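Local structure of thermoresistant glucokinase (Janibacter sp. HTCC2649, 4EUN) at residues 108-120 with 158-170. The protein probably phosphorylates gluconate at the expense of ATP, as expected of a gluconokinase-type sugar kinase. Numbering follows the deposited sequence.
Sequences CSALKRTYRDVLR and QLATLEALEPDES
Glu-163 N donates to Leu-111 O (3.2 Å), tying the chain just past helix 155-161 to the loop that leads into helix 113-119. The side chain of Gln-158 accepts from Ala-110 N through OE1, and Ala-110 CB packs on Leu-162 CB at 3.8 Å. Glu-163 OE1 accepts from Arg-113 N (2.9 Å), which lies well above the carboxylate plane, and a water links the same oxygen to Thr-114 N. Consistent with a P-loop kinase fold, a parallel sheet flanked by helices, segment 163-170 runs along one side of helix 113-119 into edge strand 171-175, held by three arginines. Arg-116 grips Glu-169 side-on, NE to OE2 (2.7 Å) nearly straight and NH2 on the syn lone pair of OE1; its NH1 bonds Glu-163 O. A bend at chi3 (-68°) turns the Arg-120 guanidinium almost perpendicular to the carboxylate, so NH1 and NH2 both reach OE2. Three N-H groups thus converge on one oxygen, probably stabilising its negative charge; Glu-166 N, donating to OE1, helps fix the carboxylate. That carboxylate stacks at 18° to the Arg-113 guanidinium, CG over its face and no N-H aimed at the oxygens. Arg-113 clasps Asp-168 end-on, NH1 to OD1 (2.7 Å) and NH2 to OD2 (3.1 Å), with a weak bond from NH1 to Glu-166 OE1, while Asp-117 OD1 bridges Arg-113 NE and Arg-120 NH2.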
ATOM      1  N   CYS A 108      -0.814  -2.815  -9.272  1.00 20.78           N
ATOM      2  CA  CYS A 108      -1.915  -3.620  -9.804  1.00 25.78           C
ATOM      3  C   CYS A 108      -1.434  -5.023 -10.147  1.00 26.85           C
ATOM      4  O   CYS A 108      -0.289  -5.205 -10.558  1.00 27.20           O
ATOM      5  CB  CYS A 108      -2.458  -3.018 -11.102  1.00 33.79           C
ATOM      6  SG  CYS A 108      -3.341  -1.476 -10.906  1.00 28.66           S
ATOM      7  N   SER A 109      -2.321  -6.008 -10.031  1.00 24.86           N
ATOM      8  CA  SER A 109      -2.052  -7.340 -10.569  1.00 24.85           C
ATOM      9  C   SER A 109      -2.117  -7.301 -12.099  1.00 22.75           C
ATOM     10  O   SER A 109      -2.008  -6.234 -12.704  1.00 25.99           O
ATOM     11  CB  SER A 109      -3.055  -8.346 -10.011  1.00 26.68           C
ATOM     12  OG  SER A 109      -4.367  -7.831 -10.096  1.00 33.77           O
ATOM     13  N   ALA A 110      -2.276  -8.464 -12.738  1.00 23.24           N
ATOM     14  CA  ALA A 110      -2.205  -8.544 -14.197  1.00 26.81           C
ATOM     15  C   ALA A 110      -3.292  -7.711 -14.868  1.00 28.05           C
ATOM     16  O   ALA A 110      -4.452  -7.737 -14.453  1.00 29.18           O
ATOM     17  CB  ALA A 110      -2.304  -9.970 -14.648  1.00 20.59           C
ATOM     18  N   LEU A 111      -2.917  -6.978 -15.909  1.00 24.68           N
ATOM     19  CA  LEU A 111      -3.896  -6.206 -16.647  1.00 22.53           C
ATOM     20  C   LEU A 111      -3.850  -6.509 -18.137  1.00 27.81           C
ATOM     21  O   LEU A 111      -2.769  -6.647 -18.732  1.00 28.65           O
ATOM     22  CB  LEU A 111      -3.627  -4.725 -16.480  1.00 21.81           C
ATOM     23  CG  LEU A 111      -3.577  -4.190 -15.054  1.00 16.90           C
ATOM     24  CD1 LEU A 111      -3.071  -2.759 -15.085  1.00 21.15           C
ATOM     25  CD2 LEU A 111      -4.952  -4.272 -14.436  1.00 29.56           C
ATOM     26  N   LYS A 112      -5.035  -6.595 -18.731  1.00 19.81           N
ATOM     27  CA  LYS A 112      -5.188  -6.617 -20.166  1.00 20.14           C
ATOM     28  C   LYS A 112      -5.034  -5.206 -20.700  1.00 22.47           C
ATOM     29  O   LYS A 112      -5.196  -4.248 -19.953  1.00 22.96           O
ATOM     30  CB  LYS A 112      -6.584  -7.121 -20.518  1.00 23.56           C
ATOM     31  CG  LYS A 112      -6.867  -8.549 -20.093  1.00 23.58           C
ATOM     32  CD  LYS A 112      -8.215  -8.996 -20.668  1.00 24.33           C
ATOM     33  CE  LYS A 112      -8.591 -10.396 -20.206  1.00 28.86           C
ATOM     34  NZ  LYS A 112      -9.866 -10.843 -20.841  1.00 29.05           N
ATOM     35  N   ARG A 113      -4.749  -5.083 -21.995  1.00 25.25           N
ATOM     36  CA  ARG A 113      -4.741  -3.779 -22.658  1.00 23.68           C
ATOM     37  C   ARG A 113      -6.024  -2.990 -22.426  1.00 24.73           C
ATOM     38  O   ARG A 113      -5.974  -1.808 -22.082  1.00 24.78           O
ATOM     39  CB  ARG A 113      -4.526  -3.956 -24.164  1.00 24.90           C
ATOM     40  CG  ARG A 113      -4.901  -2.723 -24.990  1.00 35.77           C
ATOM     41  CD  ARG A 113      -3.851  -1.658 -24.827  1.00 35.37           C
ATOM     42  NE  ARG A 113      -4.299  -0.334 -25.259  1.00 34.91           N
ATOM     43  CZ  ARG A 113      -3.739   0.360 -26.242  1.00 34.22           C
ATOM     44  NH1 ARG A 113      -2.712  -0.144 -26.914  1.00 34.50           N
ATOM     45  NH2 ARG A 113      -4.206   1.562 -26.549  1.00 39.75           N
ATOM     46  N   THR A 114      -7.175  -3.634 -22.610  1.00 24.96           N
ATOM     47  CA  THR A 114      -8.461  -2.967 -22.360  1.00 25.42           C
ATOM     48  C   THR A 114      -8.601  -2.450 -20.923  1.00 27.94           C
ATOM     49  O   THR A 114      -9.275  -1.443 -20.696  1.00 27.35           O
ATOM     50  CB  THR A 114      -9.657  -3.881 -22.656  1.00 35.41           C
ATOM     51  OG1 THR A 114      -9.525  -5.093 -21.904  1.00 28.87           O
ATOM     52  CG2 THR A 114      -9.737  -4.208 -24.140  1.00 29.41           C
ATOM     53  N   TYR A 115      -8.003  -3.150 -19.955  1.00 24.11           N
ATOM     54  CA  TYR A 115      -8.041  -2.690 -18.565  1.00 22.85           C
ATOM     55  C   TYR A 115      -7.237  -1.407 -18.428  1.00 20.77           C
ATOM     56  O   TYR A 115      -7.645  -0.479 -17.719  1.00 21.45           O
ATOM     57  CB  TYR A 115      -7.446  -3.721 -17.597  1.00 19.00           C
ATOM     58  CG  TYR A 115      -8.141  -5.062 -17.539  1.00 20.54           C
ATOM     59  CD1 TYR A 115      -9.311  -5.316 -18.251  1.00 24.83           C
ATOM     60  CD2 TYR A 115      -7.615  -6.085 -16.763  1.00 21.10           C
ATOM     61  CE1 TYR A 115      -9.925  -6.562 -18.192  1.00 25.56           C
ATOM     62  CE2 TYR A 115      -8.218  -7.327 -16.706  1.00 21.94           C
ATOM     63  CZ  TYR A 115      -9.374  -7.557 -17.415  1.00 21.73           C
ATOM     64  OH  TYR A 115      -9.984  -8.806 -17.348  1.00 28.23           O
ATOM     65  N   ARG A 116      -6.071  -1.375 -19.067  1.00 20.72           N
ATOM     66  CA  ARG A 116      -5.239  -0.177 -19.034  1.00 20.62           C
ATOM     67  C   ARG A 116      -5.941   0.993 -19.712  1.00 24.07           C
ATOM     68  O   ARG A 116      -5.778   2.131 -19.281  1.00 23.35           O
ATOM     69  CB  ARG A 116      -3.848  -0.454 -19.626  1.00 22.68           C
ATOM     70  CG  ARG A 116      -3.115  -1.564 -18.864  1.00 20.83           C
ATOM     71  CD  ARG A 116      -1.653  -1.722 -19.268  1.00 18.81           C
ATOM     72  NE  ARG A 116      -1.456  -2.186 -20.651  1.00 19.36           N
ATOM     73  CZ  ARG A 116      -1.274  -3.452 -21.011  1.00 24.87           C
ATOM     74  NH1 ARG A 116      -1.310  -4.426 -20.114  1.00 24.21           N
ATOM     75  NH2 ARG A 116      -1.073  -3.744 -22.286  1.00 22.93           N
ATOM     76  N   ASP A 117      -6.726   0.717 -20.756  1.00 23.62           N
ATOM     77  CA  ASP A 117      -7.541   1.766 -21.388  1.00 24.29           C
ATOM     78  C   ASP A 117      -8.487   2.423 -20.378  1.00 24.41           C
ATOM     79  O   ASP A 117      -8.634   3.654 -20.347  1.00 27.48           O
ATOM     80  CB  ASP A 117      -8.365   1.201 -22.555  1.00 25.82           C
ATOM     81  CG  ASP A 117      -7.515   0.801 -23.750  1.00 32.32           C
ATOM     82  OD1 ASP A 117      -6.375   1.288 -23.885  1.00 28.37           O
ATOM     83  OD2 ASP A 117      -8.007   0.003 -24.582  1.00 32.94           O
ATOM     84  N   VAL A 118      -9.120   1.610 -19.534  1.00 24.91           N
ATOM     85  CA  VAL A 118     -10.027   2.136 -18.514  1.00 24.78           C
ATOM     86  C   VAL A 118      -9.284   2.996 -17.484  1.00 25.72           C
ATOM     87  O   VAL A 118      -9.747   4.078 -17.120  1.00 26.30           O
ATOM     88  CB  VAL A 118     -10.796   1.007 -17.794  1.00 24.01           C
ATOM     89  CG1 VAL A 118     -11.653   1.567 -16.671  1.00 30.17           C
ATOM     90  CG2 VAL A 118     -11.654   0.238 -18.788  1.00 28.94           C
ATOM     91  N   LEU A 119      -8.120   2.533 -17.027  1.00 23.79           N
ATOM     92  CA  LEU A 119      -7.298   3.336 -16.114  1.00 24.10           C
ATOM     93  C   LEU A 119      -6.977   4.696 -16.734  1.00 24.74           C
ATOM     94  O   LEU A 119      -7.007   5.723 -16.049  1.00 25.28           O
ATOM     95  CB  LEU A 119      -6.000   2.596 -15.765  1.00 23.03           C
ATOM     96  CG  LEU A 119      -6.175   1.292 -14.980  1.00 20.31           C
ATOM     97  CD1 LEU A 119      -4.836   0.636 -14.672  1.00 24.05           C
ATOM     98  CD2 LEU A 119      -6.920   1.554 -13.682  1.00 19.10           C
ATOM     99  N   ARG A 120      -6.702   4.709 -18.038  1.00 22.48           N
ATOM    100  CA  ARG A 120      -6.346   5.952 -18.728  1.00 24.22           C
ATOM    101  C   ARG A 120      -7.528   6.897 -18.936  1.00 29.09           C
ATOM    102  O   ARG A 120      -7.340   8.046 -19.334  1.00 30.94           O
ATOM    103  CB  ARG A 120      -5.624   5.667 -20.049  1.00 25.32           C
ATOM    104  CG  ARG A 120      -4.147   5.295 -19.873  1.00 25.85           C
ATOM    105  CD  ARG A 120      -3.432   5.097 -21.213  1.00 26.03           C
ATOM    106  NE  ARG A 120      -3.929   3.919 -21.914  1.00 26.84           N
ATOM    107  CZ  ARG A 120      -3.274   2.761 -21.995  1.00 29.02           C
ATOM    108  NH1 ARG A 120      -2.081   2.616 -21.432  1.00 26.87           N
ATOM    109  NH2 ARG A 120      -3.819   1.745 -22.640  1.00 27.94           N
ATOM    110  N   GLN A 158      -3.197 -15.613 -14.217  1.00 22.15           N
ATOM    111  CA  GLN A 158      -2.676 -14.255 -14.187  1.00 21.95           C
ATOM    112  C   GLN A 158      -1.698 -14.012 -15.330  1.00 27.79           C
ATOM    113  O   GLN A 158      -1.725 -12.961 -15.968  1.00 26.35           O
ATOM    114  CB  GLN A 158      -2.027 -13.965 -12.825  1.00 22.69           C
ATOM    115  CG  GLN A 158      -3.033 -13.669 -11.730  1.00 26.72           C
ATOM    116  CD  GLN A 158      -3.385 -12.195 -11.693  1.00 29.08           C
ATOM    117  OE1 GLN A 158      -2.528 -11.357 -11.434  1.00 28.71           O
ATOM    118  NE2 GLN A 158      -4.643 -11.870 -11.996  1.00 30.96           N
ATOM    119  N   LEU A 159      -0.839 -14.992 -15.600  1.00 23.12           N
ATOM    120  CA  LEU A 159       0.139 -14.839 -16.668  1.00 24.47           C
ATOM    121  C   LEU A 159      -0.559 -14.805 -18.027  1.00 25.90           C
ATOM    122  O   LEU A 159      -0.064 -14.200 -18.971  1.00 29.12           O
ATOM    123  CB  LEU A 159       1.185 -15.952 -16.615  1.00 24.29           C
ATOM    124  CG  LEU A 159       2.071 -15.926 -15.372  1.00 28.17           C
ATOM    125  CD1 LEU A 159       2.931 -17.173 -15.329  1.00 38.79           C
ATOM    126  CD2 LEU A 159       2.946 -14.687 -15.356  1.00 26.89           C
ATOM    127  N   ALA A 160      -1.730 -15.431 -18.105  1.00 29.56           N
ATOM    128  CA  ALA A 160      -2.542 -15.358 -19.317  1.00 38.44           C
ATOM    129  C   ALA A 160      -3.229 -13.993 -19.480  1.00 38.38           C
ATOM    130  O   ALA A 160      -3.482 -13.551 -20.598  1.00 40.49           O
ATOM    131  CB  ALA A 160      -3.565 -16.476 -19.332  1.00 42.58           C
ATOM    132  N   THR A 161      -3.519 -13.333 -18.361  1.00 35.75           N
ATOM    133  CA  THR A 161      -4.236 -12.050 -18.352  1.00 34.31           C
ATOM    134  C   THR A 161      -3.303 -10.869 -18.628  1.00 41.12           C
ATOM    135  O   THR A 161      -3.716  -9.840 -19.171  1.00 37.92           O
ATOM    136  CB  THR A 161      -4.949 -11.847 -16.984  1.00 36.20           C
ATOM    137  OG1 THR A 161      -5.924 -12.883 -16.800  1.00 37.40           O
ATOM    138  CG2 THR A 161      -5.634 -10.484 -16.894  1.00 32.33           C
ATOM    139  N   LEU A 162      -2.039 -11.036 -18.257  1.00 32.83           N
ATOM    140  CA  LEU A 162      -1.034  -9.985 -18.369  1.00 33.55           C
ATOM    141  C   LEU A 162      -0.604  -9.795 -19.824  1.00 37.21           C
ATOM    142  O   LEU A 162       0.276 -10.507 -20.316  1.00 38.92           O
ATOM    143  CB  LEU A 162       0.164 -10.343 -17.485  1.00 32.01           C
ATOM    144  CG  LEU A 162       1.204  -9.264 -17.205  1.00 31.01           C
ATOM    145  CD1 LEU A 162       0.505  -7.993 -16.946  1.00 38.91           C
ATOM    146  CD2 LEU A 162       2.059  -9.615 -16.008  1.00 30.76           C
ATOM    147  N   GLU A 163      -1.229  -8.833 -20.505  1.00 27.37           N
ATOM    148  CA  GLU A 163      -0.946  -8.548 -21.915  1.00 22.00           C
ATOM    149  C   GLU A 163       0.212  -7.566 -22.048  1.00 28.85           C
ATOM    150  O   GLU A 163       0.254  -6.557 -21.346  1.00 25.64           O
ATOM    151  CB  GLU A 163      -2.198  -8.008 -22.625  1.00 26.21           C
ATOM    152  CG  GLU A 163      -3.309  -9.055 -22.740  1.00 29.35           C
ATOM    153  CD  GLU A 163      -4.594  -8.542 -23.352  1.00 26.54           C
ATOM    154  OE1 GLU A 163      -4.683  -7.350 -23.740  1.00 27.43           O
ATOM    155  OE2 GLU A 163      -5.547  -9.350 -23.448  1.00 37.61           O
ATOM    156  N   ALA A 164       1.150  -7.868 -22.946  1.00 26.04           N
ATOM    157  CA  ALA A 164       2.324  -7.021 -23.157  1.00 22.58           C
ATOM    158  C   ALA A 164       1.936  -5.570 -23.401  1.00 23.58           C
ATOM    159  O   ALA A 164       0.907  -5.284 -24.036  1.00 23.80           O
ATOM    160  CB  ALA A 164       3.145  -7.542 -24.334  1.00 24.02           C
ATOM    161  N   LEU A 165       2.749  -4.648 -22.893  1.00 23.10           N
ATOM    162  CA  LEU A 165       2.559  -3.244 -23.247  1.00 28.13           C
ATOM    163  C   LEU A 165       2.694  -3.067 -24.762  1.00 27.10           C
ATOM    164  O   LEU A 165       3.576  -3.655 -25.403  1.00 30.10           O
ATOM    165  CB  LEU A 165       3.553  -2.350 -22.505  1.00 28.38           C
ATOM    166  CG  LEU A 165       3.295  -2.215 -21.007  1.00 30.56           C
ATOM    167  CD1 LEU A 165       4.522  -1.658 -20.335  1.00 32.80           C
ATOM    168  CD2 LEU A 165       2.099  -1.313 -20.758  1.00 28.98           C
ATOM    169  N   GLU A 166       1.800  -2.266 -25.328  1.00 26.43           N
ATOM    170  CA  GLU A 166       1.726  -2.061 -26.771  1.00 28.73           C
ATOM    171  C   GLU A 166       2.343  -0.703 -27.142  1.00 31.07           C
ATOM    172  O   GLU A 166       2.479   0.171 -26.275  1.00 31.18           O
ATOM    173  CB  GLU A 166       0.265  -2.215 -27.241  1.00 28.92           C
ATOM    174  CG  GLU A 166      -0.310  -3.596 -26.879  1.00 31.57           C
ATOM    175  CD  GLU A 166      -1.784  -3.792 -27.234  1.00 35.24           C
ATOM    176  OE1 GLU A 166      -2.407  -2.871 -27.796  1.00 36.17           O
ATOM    177  OE2 GLU A 166      -2.318  -4.885 -26.931  1.00 41.83           O
ATOM    178  N   PRO A 167       2.748  -0.532 -28.414  1.00 34.61           N
ATOM    179  CA  PRO A 167       3.507   0.656 -28.823  1.00 36.80           C
ATOM    180  C   PRO A 167       2.902   2.010 -28.452  1.00 40.27           C
ATOM    181  O   PRO A 167       3.662   2.941 -28.169  1.00 35.91           O
ATOM    182  CB  PRO A 167       3.562   0.519 -30.348  1.00 34.74           C
ATOM    183  CG  PRO A 167       3.589  -0.951 -30.572  1.00 41.35           C
ATOM    184  CD  PRO A 167       2.730  -1.555 -29.482  1.00 31.09           C
ATOM    185  N   ASP A 168       1.578   2.130 -28.455  1.00 34.20           N
ATOM    186  CA  ASP A 168       0.966   3.434 -28.200  1.00 31.42           C
ATOM    187  C   ASP A 168       0.734   3.691 -26.707  1.00 32.09           C
ATOM    188  O   ASP A 168       0.140   4.703 -26.330  1.00 36.24           O
ATOM    189  CB  ASP A 168      -0.337   3.593 -28.982  1.00 40.96           C
ATOM    190  CG  ASP A 168      -1.345   2.513 -28.663  1.00 41.90           C
ATOM    191  OD1 ASP A 168      -0.934   1.424 -28.200  1.00 40.45           O
ATOM    192  OD2 ASP A 168      -2.553   2.747 -28.884  1.00 56.43           O
ATOM    193  N   GLU A 169       1.208   2.781 -25.865  1.00 29.00           N
ATOM    194  CA  GLU A 169       1.105   2.969 -24.425  1.00 28.96           C
ATOM    195  C   GLU A 169       2.408   3.518 -23.869  1.00 29.48           C
ATOM    196  O   GLU A 169       3.460   3.410 -24.495  1.00 35.71           O
ATOM    197  CB  GLU A 169       0.784   1.643 -23.736  1.00 28.33           C
ATOM    198  CG  GLU A 169      -0.460   0.956 -24.243  1.00 30.27           C
ATOM    199  CD  GLU A 169      -0.805  -0.269 -23.432  1.00 26.78           C
ATOM    200  OE1 GLU A 169      -0.329  -1.373 -23.779  1.00 26.00           O
ATOM    201  OE2 GLU A 169      -1.536  -0.137 -22.435  1.00 26.38           O
ATOM    202  N   SER A 170       2.339   4.097 -22.677  1.00 28.86           N
ATOM    203  CA  SER A 170       3.542   4.594 -22.026  1.00 27.58           C
ATOM    204  C   SER A 170       3.940   3.615 -20.943  1.00 29.45           C
ATOM    205  O   SER A 170       3.245   3.472 -19.939  1.00 27.93           O
ATOM    206  CB  SER A 170       3.299   5.967 -21.412  1.00 29.50           C
ATOM    207  OG  SER A 170       4.406   6.374 -20.631  1.00 30.84           O
TER
HETATM  208  O   HOH W   1      -5.565  -9.140 -12.212  1.00 30.13           O
HETATM  209  O   HOH W   2      -7.178  -6.231 -24.124  1.00 27.11           O
HETATM  210  O   HOH W   3      -0.065   4.646 -20.976  1.00 28.05           O